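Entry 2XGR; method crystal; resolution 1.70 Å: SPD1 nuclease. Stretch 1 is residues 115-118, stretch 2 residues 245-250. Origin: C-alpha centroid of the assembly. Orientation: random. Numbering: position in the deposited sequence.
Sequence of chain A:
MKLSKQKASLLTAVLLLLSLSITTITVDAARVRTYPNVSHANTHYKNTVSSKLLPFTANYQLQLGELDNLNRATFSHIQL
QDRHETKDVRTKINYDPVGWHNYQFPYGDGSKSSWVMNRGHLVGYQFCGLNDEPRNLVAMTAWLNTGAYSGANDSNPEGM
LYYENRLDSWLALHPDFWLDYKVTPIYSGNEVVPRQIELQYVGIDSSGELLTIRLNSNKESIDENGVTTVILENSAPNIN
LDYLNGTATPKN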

ATOM      1  N   TRP A 115      23.868   0.055  -9.875  1.00 36.74           N
ATOM      2  CA  TRP A 115      23.054   1.139 -10.410  1.00 36.92           C
ATOM      3  C   TRP A 115      22.323   1.966  -9.320  1.00 35.08           C
ATOM      4  O   TRP A 115      22.330   1.608  -8.143  1.00 33.04           O
ATOM      5  N   VAL A 116      21.694   3.053  -9.755  1.00 33.83           N
ATOM      6  CA  VAL A 116      20.838   3.894  -8.927  1.00 34.23           C
ATOM      7  C   VAL A 116      19.442   3.248  -8.821  1.00 33.48           C
ATOM      8  O   VAL A 116      18.845   2.871  -9.843  1.00 33.13           O
ATOM      9  N   MET A 117      18.943   3.079  -7.597  1.00 29.77           N
ATOM     10  CA  MET A 117      17.624   2.446  -7.424  1.00 25.97           C
ATOM     11  C   MET A 117      16.521   3.294  -8.050  1.00 24.99           C
ATOM     12  O   MET A 117      16.626   4.523  -8.119  1.00 25.12           O
ATOM     13  N   ASN A 118      15.456   2.627  -8.523  1.00 23.26           N
ATOM     14  CA  ASN A 118      14.348   3.321  -9.148  1.00 23.79           C
ATOM     15  C   ASN A 118      13.391   3.599  -7.992  1.00 20.76           C
ATOM     16  O   ASN A 118      13.544   2.969  -6.949  1.00 20.54           O
ATOM     17  N   ASN A 245      22.604   5.733   0.223  1.00 27.45           N
ATOM     18  CA  ASN A 245      22.832   6.515  -0.969  1.00 29.15           C
ATOM     19  C   ASN A 245      21.866   6.147  -2.084  1.00 29.27           C
ATOM     20  O   ASN A 245      21.724   6.883  -3.064  1.00 30.24           O
ATOM     21  N   GLY A 246      21.184   5.011  -1.922  1.00 28.31           N
ATOM     22  CA  GLY A 246      20.121   4.660  -2.860  1.00 27.78           C
ATOM     23  C   GLY A 246      20.695   4.007  -4.116  1.00 27.63           C
ATOM     24  O   GLY A 246      20.316   4.362  -5.220  1.00 28.41           O
ATOM     25  N   THR A 247      21.563   3.021  -3.943  1.00 26.72           N
ATOM     26  CA  THR A 247      22.107   2.323  -5.102  1.00 27.85           C
ATOM     27  C   THR A 247      22.133   0.842  -4.796  1.00 28.43           C
ATOM     28  O   THR A 247      21.999   0.422  -3.639  1.00 27.07           O
ATOM     29  N   ALA A 248      22.321   0.012  -5.823  1.00 29.75           N
ATOM     30  CA  ALA A 248      22.279  -1.439  -5.620  1.00 31.05           C
ATOM     31  C   ALA A 248      23.443  -2.091  -6.377  1.00 32.99           C
ATOM     32  O   ALA A 248      23.862  -1.576  -7.396  1.00 34.30           O
ATOM     33  N   THR A 249      23.894  -3.246  -5.895  1.00 35.94           N
ATOM     34  CA  THR A 249      24.873  -4.095  -6.614  1.00 39.07           C
ATOM     35  C   THR A 249      24.506  -5.573  -6.429  1.00 38.38           C
ATOM     36  O   THR A 249      23.973  -5.957  -5.392  1.00 39.14           O
ATOM     37  N   PRO A 250      24.835  -6.427  -7.409  1.00 40.00           N
ATOM     38  CA  PRO A 250      24.714  -7.874  -7.198  1.00 40.26           C
ATOM     39  C   PRO A 250      25.522  -8.355  -5.993  1.00 40.11           C
ATOM     40  O   PRO A 250      25.166  -9.371  -5.387  1.00 41.61           O
TER

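Every hydrogen bond across this contact runs main chain to main chain. Trp115 and Ala248 exchange a pair of hydrogen bonds: Trp115 N donates to Ala248 O at 3.0 Å, and Ala248 N donates to Trp115 O at 2.8 Å. Two residues further along the first stretch, Met117 N donates a hydrogen bond to Gly246 O at 3.0 Å, with a nearly straight N-H...O angle of 168°. These three bonds bracket a single beta bridge between Val116 and Thr247, whose CA atoms lie 4.3 Å apart. No side-chain atom takes part in a hydrogen bond across the contact.

Ala248 is the one residue whose CA-to-CB bond points toward the other stretch, and its methyl meets the indole. Trp115 starts away from the second stretch, but chi1 of 59° (p) and chi2 of 99° bring the ring back. Ala248 CB then sits over the ring face, 4.1 Å from the centroid of the six-membered ring, in a CH-pi contact; Trp115 CE2 to Ala248 CB is 3.7 Å. The far end of the indole reaches Pro250, with Trp115 CZ3 3.6 Å from Pro250 CD. Met117, m, t, p through its three chi angles, adds a looser apolar contact, its CG 4.3 Å from Ala248 CB.

At the bridge Val116 (t) points away, and Thr247 (p) points away overall, though Thr247 CB lies 3.2 Å from Trp115 O. Thr247 OG1 is satisfied elsewhere in the structure, as is Asn245 ND2, which lies beyond this contact. Gly246 contributes an acceptor without a side chain, and its positive phi of 82° by itself favours glycine. The rule to read here is economical: backbone pairs mark the register, while the methyl of Ala248 lies against the face of the Trp115 ring.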

ATOM      1  CB  TRP A 115      22.021   0.567 -11.405  1.00 39.14           C
ATOM      2  CG  TRP A 115      21.127  -0.456 -10.759  1.00 45.09           C
ATOM      3  CD1 TRP A 115      19.853  -0.254 -10.273  1.00 47.66           C
ATOM      4  CD2 TRP A 115      21.462  -1.822 -10.454  1.00 49.71           C
ATOM      5  NE1 TRP A 115      19.370  -1.425  -9.715  1.00 50.49           N
ATOM      6  CE2 TRP A 115      20.331  -2.401  -9.823  1.00 51.62           C
ATOM      7  CE3 TRP A 115      22.596  -2.621 -10.684  1.00 53.21           C
ATOM      8  CZ2 TRP A 115      20.305  -3.749  -9.417  1.00 53.87           C
ATOM      9  CZ3 TRP A 115      22.577  -3.958 -10.263  1.00 54.16           C
ATOM     10  CH2 TRP A 115      21.436  -4.506  -9.641  1.00 54.35           C
ATOM     11  CB  VAL A 116      20.671   5.283  -9.561  1.00 35.04           C
ATOM     12  CG1 VAL A 116      19.769   6.145  -8.699  1.00 32.71           C
ATOM     13  CG2 VAL A 116      22.063   5.959  -9.792  1.00 37.43           C
ATOM     14  CB  MET A 117      17.361   2.263  -5.945  1.00 22.62           C
ATOM     15  CG  MET A 117      18.163   1.122  -5.291  1.00 21.03           C
ATOM     16  SD  MET A 117      17.669   1.162  -3.532  1.00 21.74           S
ATOM     17  CE  MET A 117      16.049   0.301  -3.618  1.00 15.65           C
ATOM     18  CB  ASN A 118      13.640   2.360 -10.129  1.00 25.05           C
ATOM     19  CG  ASN A 118      14.479   2.065 -11.371  1.00 31.15           C
ATOM     20  OD1 ASN A 118      14.884   0.914 -11.615  1.00 39.09           O
ATOM     21  ND2 ASN A 118      14.838   3.114 -12.083  1.00 32.20           N
ATOM     22  CB  ASN A 245      24.300   6.366  -1.417  1.00 32.84           C
ATOM     23  CG  ASN A 245      25.298   6.919  -0.347  1.00 37.30           C
ATOM     24  OD1 ASN A 245      25.309   8.133  -0.096  1.00 43.88           O
ATOM     25  ND2 ASN A 245      26.074   6.030   0.316  1.00 37.28           N
ATOM     26  CB  THR A 247      23.572   2.840  -5.449  1.00 29.61           C
ATOM     27  OG1 THR A 247      24.437   2.555  -4.353  1.00 29.92           O
ATOM     28  CG2 THR A 247      23.608   4.342  -5.718  1.00 28.48           C
ATOM     29  CB  ALA A 248      20.943  -2.008  -6.172  1.00 28.74           C
ATOM     30  CB  THR A 249      26.342  -3.895  -6.057  1.00 39.47           C
ATOM     31  OG1 THR A 249      26.433  -4.395  -4.709  1.00 42.87           O
ATOM     32  CG2 THR A 249      26.767  -2.443  -6.088  1.00 40.85           C
ATOM     33  CB  PRO A 250      25.284  -8.459  -8.489  1.00 40.43           C
ATOM     34  CG  PRO A 250      24.974  -7.407  -9.534  1.00 41.02           C
ATOM     35  CD  PRO A 250      25.046  -6.076  -8.828  1.00 40.20           C
TER